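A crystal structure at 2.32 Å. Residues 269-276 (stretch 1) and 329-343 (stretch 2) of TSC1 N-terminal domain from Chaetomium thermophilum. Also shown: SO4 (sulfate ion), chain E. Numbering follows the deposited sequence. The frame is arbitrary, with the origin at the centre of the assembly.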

# COMPACT_ATOMS: atom_id res chain seq x y z
N THR B 269 4.58 16.72 -17.74
CA THR B 269 5.90 17.22 -17.36
C THR B 269 6.32 16.66 -16.01
O THR B 269 7.46 16.21 -15.84
N LEU B 270 5.41 16.68 -15.03
CA LEU B 270 5.74 16.17 -13.70
C LEU B 270 6.07 14.68 -13.73
O LEU B 270 6.98 14.23 -13.03
N PHE B 271 5.34 13.91 -14.54
CA PHE B 271 5.62 12.48 -14.64
C PHE B 271 6.96 12.22 -15.32
O PHE B 271 7.71 11.33 -14.90
N ASN B 272 7.28 12.99 -16.36
CA ASN B 272 8.57 12.84 -17.03
C ASN B 272 9.73 13.21 -16.12
O ASN B 272 10.81 12.60 -16.21
N ILE B 273 9.54 14.20 -15.25
CA ILE B 273 10.58 14.55 -14.29
C ILE B 273 10.86 13.39 -13.35
O ILE B 273 12.02 13.08 -13.05
N TYR B 274 9.81 12.72 -12.88
CA TYR B 274 9.99 11.55 -12.02
C TYR B 274 10.79 10.46 -12.74
O TYR B 274 11.69 9.85 -12.15
N ALA B 275 10.47 10.20 -14.01
CA ALA B 275 11.17 9.16 -14.75
C ALA B 275 12.64 9.52 -14.95
O ALA B 275 13.51 8.64 -14.89
N ARG B 276 12.94 10.80 -15.20
CA ARG B 276 14.33 11.21 -15.36
C ARG B 276 15.11 11.01 -14.07
O ARG B 276 16.22 10.47 -14.09
N ILE B 329 4.08 12.60 -3.18
CA ILE B 329 3.21 13.73 -3.47
C ILE B 329 2.49 13.54 -4.80
O ILE B 329 1.33 13.94 -4.96
N LEU B 330 3.15 12.92 -5.78
CA LEU B 330 2.48 12.62 -7.05
C LEU B 330 1.41 11.56 -6.87
O LEU B 330 0.29 11.70 -7.38
N TYR B 331 1.73 10.49 -6.13
CA TYR B 331 0.76 9.44 -5.87
C TYR B 331 -0.36 9.93 -4.96
O TYR B 331 -1.50 9.46 -5.08
N GLY B 332 -0.07 10.86 -4.06
CA GLY B 332 -1.10 11.38 -3.18
C GLY B 332 -2.10 12.27 -3.88
O GLY B 332 -3.28 12.30 -3.51
N LEU B 333 -1.66 13.01 -4.90
CA LEU B 333 -2.52 13.97 -5.58
C LEU B 333 -3.25 13.37 -6.78
O LEU B 333 -4.45 13.57 -6.94
N TYR B 334 -2.53 12.64 -7.64
CA TYR B 334 -3.11 12.05 -8.85
C TYR B 334 -2.63 10.61 -8.98
O TYR B 334 -1.83 10.29 -9.87
N PRO B 335 -3.10 9.72 -8.11
CA PRO B 335 -2.62 8.33 -8.16
C PRO B 335 -3.00 7.59 -9.44
O PRO B 335 -2.16 6.90 -10.02
N ILE B 336 -4.25 7.73 -9.89
CA ILE B 336 -4.71 6.97 -11.05
C ILE B 336 -3.94 7.39 -12.30
O ILE B 336 -3.55 6.55 -13.12
N ASN B 337 -3.72 8.70 -12.47
CA ASN B 337 -2.91 9.16 -13.59
C ASN B 337 -1.45 8.79 -13.43
O ASN B 337 -0.76 8.53 -14.42
N PHE B 338 -0.94 8.77 -12.19
CA PHE B 338 0.47 8.45 -11.97
C PHE B 338 0.76 6.99 -12.30
O PHE B 338 1.72 6.69 -13.03
N VAL B 339 -0.05 6.07 -11.78
CA VAL B 339 0.19 4.65 -12.05
C VAL B 339 -0.09 4.33 -13.51
O VAL B 339 0.47 3.38 -14.06
N ASP B 340 -0.97 5.10 -14.16
CA ASP B 340 -1.19 4.92 -15.59
C ASP B 340 0.02 5.36 -16.40
O ASP B 340 0.31 4.77 -17.45
N TYR B 341 0.74 6.39 -15.94
CA TYR B 341 1.99 6.77 -16.59
C TYR B 341 3.01 5.65 -16.47
O TYR B 341 3.70 5.31 -17.44
N ILE B 342 3.14 5.07 -15.27
CA ILE B 342 4.05 3.95 -15.08
C ILE B 342 3.59 2.73 -15.87
O ILE B 342 4.41 1.96 -16.38
N ARG B 343 2.27 2.55 -16.00
CA ARG B 343 1.76 1.39 -16.73
C ARG B 343 2.04 1.51 -18.22
O ARG B 343 2.52 0.57 -18.86

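The helix of residues 269–276 packs against a helix–turn–helix element, running at 146° to helix 329–333 and at 52° to helix 335–343. Tyr334 forms the turn, leaving helical phi/psi and serving as the N-cap position of the second helix. The two stretches together bury 517 Å², and most of the contact is aromatic.

Phe271 is the centre of the interface and has the largest area covered by the other stretch. Its CA-to-CB bond points toward stretch 2, and chi1 of -65° (m) carries the ring between Leu330, Asn337, Phe338 and Tyr341. Leu330 CD1 lies at the ring edge, 4.5 Å from Phe271 CD1, while Phe271 CE2 comes within 3.5 Å of the backbone Asn337 O. The Phe271 and Phe338 rings are nearly parallel, at 19°, but slid apart with centroids separated by 5.4 Å, so that they meet through Phe271 CE1 and Phe338 CD1 at 3.6 Å rather than by overlap.

Tyr341 also points toward stretch 1. With chi1 at 175° (t), its ring extends alongside Phe271, with Tyr341 CE2 3.4 Å from Phe271 O, and presents a face to Phe271 CB, which sits 3.4 Å from the Tyr341 ring centroid and only 7° off the normal, a well-centred CH-pi contact. The same extended conformation delivers the hydroxyl to Asn272. Although the Asn272 CA-to-CB bond points away overall, chi1 of -73° (m) and chi2 of -22° bring its amide oxygen back to accept a 2.7 Å hydrogen bond, Tyr341 OH to Asn272 OD1. This is the only hydrogen bond between the stretches. Ala275, whose small side chain points toward stretch 2, places CB 3.5 Å from Tyr341 OH at the ring edge.

Tyr274 adopts the t rotamer (chi1 164°), and its ring face receives the edge of Phe338, also t at -169°; the planes meet at 83°, with Tyr274 CD2 and Phe338 CE1 3.8 Å apart. Phe338 starts sideways, yet its ring end comes nearer, reaching both aromatic partners. Leu330 (m, t) points toward stretch 1, its CD1 lying 4.0 Å from Tyr274 CB and its CD2 4.1 Å from Leu270 CB. The m,t rotamer of Ile342 brings CD1 to 4.4 Å from Tyr274 CE2.

Outside this contact, Arg343 forms a salt bridge with Asp340, one turn earlier, with Arg343 NH2 2.8 Å from Asp340 OD1. Arg343 NH1 makes a weak hydrogen bond of 3.5 Å to SO4 O4, the sulfate probably acquired from the crystallisation liquor.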

# COMPACT_ATOMS: atom_id res chain seq x y z
CB THR B 269 5.89 18.74 -17.34
OG1 THR B 269 5.48 19.25 -18.61
CG2 THR B 269 7.26 19.28 -16.99
CB LEU B 270 4.57 16.44 -12.75
CG LEU B 270 4.23 17.92 -12.52
CD1 LEU B 270 2.92 18.06 -11.76
CD2 LEU B 270 5.36 18.62 -11.78
CB PHE B 271 4.50 11.78 -15.40
CG PHE B 271 3.17 11.81 -14.69
CD1 PHE B 271 3.10 11.96 -13.32
CD2 PHE B 271 1.99 11.68 -15.41
CE1 PHE B 271 1.88 11.99 -12.67
CE2 PHE B 271 0.77 11.71 -14.76
CZ PHE B 271 0.71 11.86 -13.39
CB ASN B 272 8.61 13.68 -18.31
CG ASN B 272 7.74 13.10 -19.41
OD1 ASN B 272 7.43 11.91 -19.41
ND2 ASN B 272 7.35 13.94 -20.36
CB ILE B 273 10.19 15.83 -13.51
CG1 ILE B 273 10.24 17.05 -14.43
CG2 ILE B 273 11.10 16.03 -12.30
CD1 ILE B 273 9.73 18.32 -13.78
CB TYR B 274 8.64 11.01 -11.56
CG TYR B 274 8.71 9.60 -11.02
CD1 TYR B 274 9.12 9.36 -9.71
CD2 TYR B 274 8.37 8.51 -11.80
CE1 TYR B 274 9.19 8.08 -9.21
CE2 TYR B 274 8.43 7.22 -11.31
CZ TYR B 274 8.84 7.01 -10.01
OH TYR B 274 8.91 5.73 -9.51
CB ALA B 275 10.48 8.93 -16.09
CB ARG B 276 14.40 12.67 -15.80
CG ARG B 276 15.83 13.13 -16.08
CD ARG B 276 16.01 14.62 -15.91
NE ARG B 276 17.35 15.05 -16.31
CZ ARG B 276 17.93 16.16 -15.90
NH1 ARG B 276 17.31 16.98 -15.06
NH2 ARG B 276 19.16 16.46 -16.31
CB ILE B 329 4.00 15.06 -3.42
CG1 ILE B 329 3.04 16.25 -3.32
CG2 ILE B 329 4.92 15.21 -4.62
CD1 ILE B 329 2.17 16.23 -2.09
CB LEU B 330 3.51 12.17 -8.10
CG LEU B 330 4.52 13.20 -8.60
CD1 LEU B 330 5.49 12.53 -9.57
CD2 LEU B 330 3.82 14.37 -9.27
CB TYR B 331 1.46 8.23 -5.26
CG TYR B 331 0.54 7.09 -4.88
CD1 TYR B 331 0.03 6.24 -5.84
CD2 TYR B 331 0.20 6.87 -3.55
CE1 TYR B 331 -0.81 5.19 -5.50
CE2 TYR B 331 -0.63 5.83 -3.20
CZ TYR B 331 -1.13 4.99 -4.17
OH TYR B 331 -1.96 3.95 -3.82
CB LEU B 333 -1.70 15.19 -6.01
CG LEU B 333 -1.11 16.01 -4.86
CD1 LEU B 333 -0.37 17.24 -5.38
CD2 LEU B 333 -2.19 16.40 -3.88
CB TYR B 334 -2.75 12.88 -10.08
CG TYR B 334 -3.38 14.25 -10.09
CD1 TYR B 334 -2.74 15.34 -9.51
CD2 TYR B 334 -4.62 14.46 -10.68
CE1 TYR B 334 -3.31 16.59 -9.51
CE2 TYR B 334 -5.20 15.71 -10.68
CZ TYR B 334 -4.55 16.77 -10.10
OH TYR B 334 -5.12 18.02 -10.10
CB PRO B 335 -3.28 7.69 -6.93
CG PRO B 335 -4.50 8.52 -6.70
CD PRO B 335 -4.10 9.92 -7.04
CB ILE B 336 -6.23 7.13 -11.23
CG1 ILE B 336 -6.96 6.69 -9.96
CG2 ILE B 336 -6.71 6.33 -12.42
CD1 ILE B 336 -8.45 6.91 -10.00
CB ASN B 337 -3.07 10.68 -13.76
CG ASN B 337 -4.39 11.06 -14.39
OD1 ASN B 337 -4.47 11.24 -15.61
ND2 ASN B 337 -5.42 11.19 -13.57
CB PHE B 338 0.86 8.76 -10.53
CG PHE B 338 2.34 8.71 -10.27
CD1 PHE B 338 3.24 8.92 -11.30
CD2 PHE B 338 2.82 8.44 -9.00
CE1 PHE B 338 4.61 8.86 -11.07
CE2 PHE B 338 4.18 8.38 -8.76
CZ PHE B 338 5.08 8.59 -9.79
CB VAL B 339 -0.63 3.77 -11.09
CG1 VAL B 339 -0.35 4.14 -9.65
CG2 VAL B 339 -2.12 3.86 -11.41
CB ASP B 340 -2.43 5.68 -16.04
CG ASP B 340 -2.84 5.33 -17.46
OD1 ASP B 340 -3.43 4.24 -17.66
OD2 ASP B 340 -2.58 6.14 -18.37
CB TYR B 341 2.53 8.07 -15.99
CG TYR B 341 3.89 8.48 -16.52
CD1 TYR B 341 4.01 9.18 -17.71
CD2 TYR B 341 5.05 8.17 -15.82
CE1 TYR B 341 5.24 9.56 -18.19
CE2 TYR B 341 6.29 8.54 -16.30
CZ TYR B 341 6.38 9.24 -17.48
OH TYR B 341 7.62 9.62 -17.96
CB ILE B 342 4.18 3.64 -13.57
CG1 ILE B 342 4.78 4.83 -12.83
CG2 ILE B 342 5.03 2.39 -13.34
CD1 ILE B 342 4.83 4.64 -11.33
CB ARG B 343 0.26 1.23 -16.51
CG ARG B 343 -0.33 0.06 -17.28
CD ARG B 343 -1.85 0.04 -17.24
NE ARG B 343 -2.42 1.20 -17.92
CZ ARG B 343 -2.67 1.25 -19.22
NH1 ARG B 343 -2.40 0.21 -20.00
NH2 ARG B 343 -3.20 2.35 -19.75
S SO4 E . -4.60 0.63 -23.78
O1 SO4 E . -4.24 0.48 -25.19
O2 SO4 E . -4.13 1.92 -23.29
O3 SO4 E . -6.05 0.55 -23.64
O4 SO4 E . -3.98 -0.45 -23.01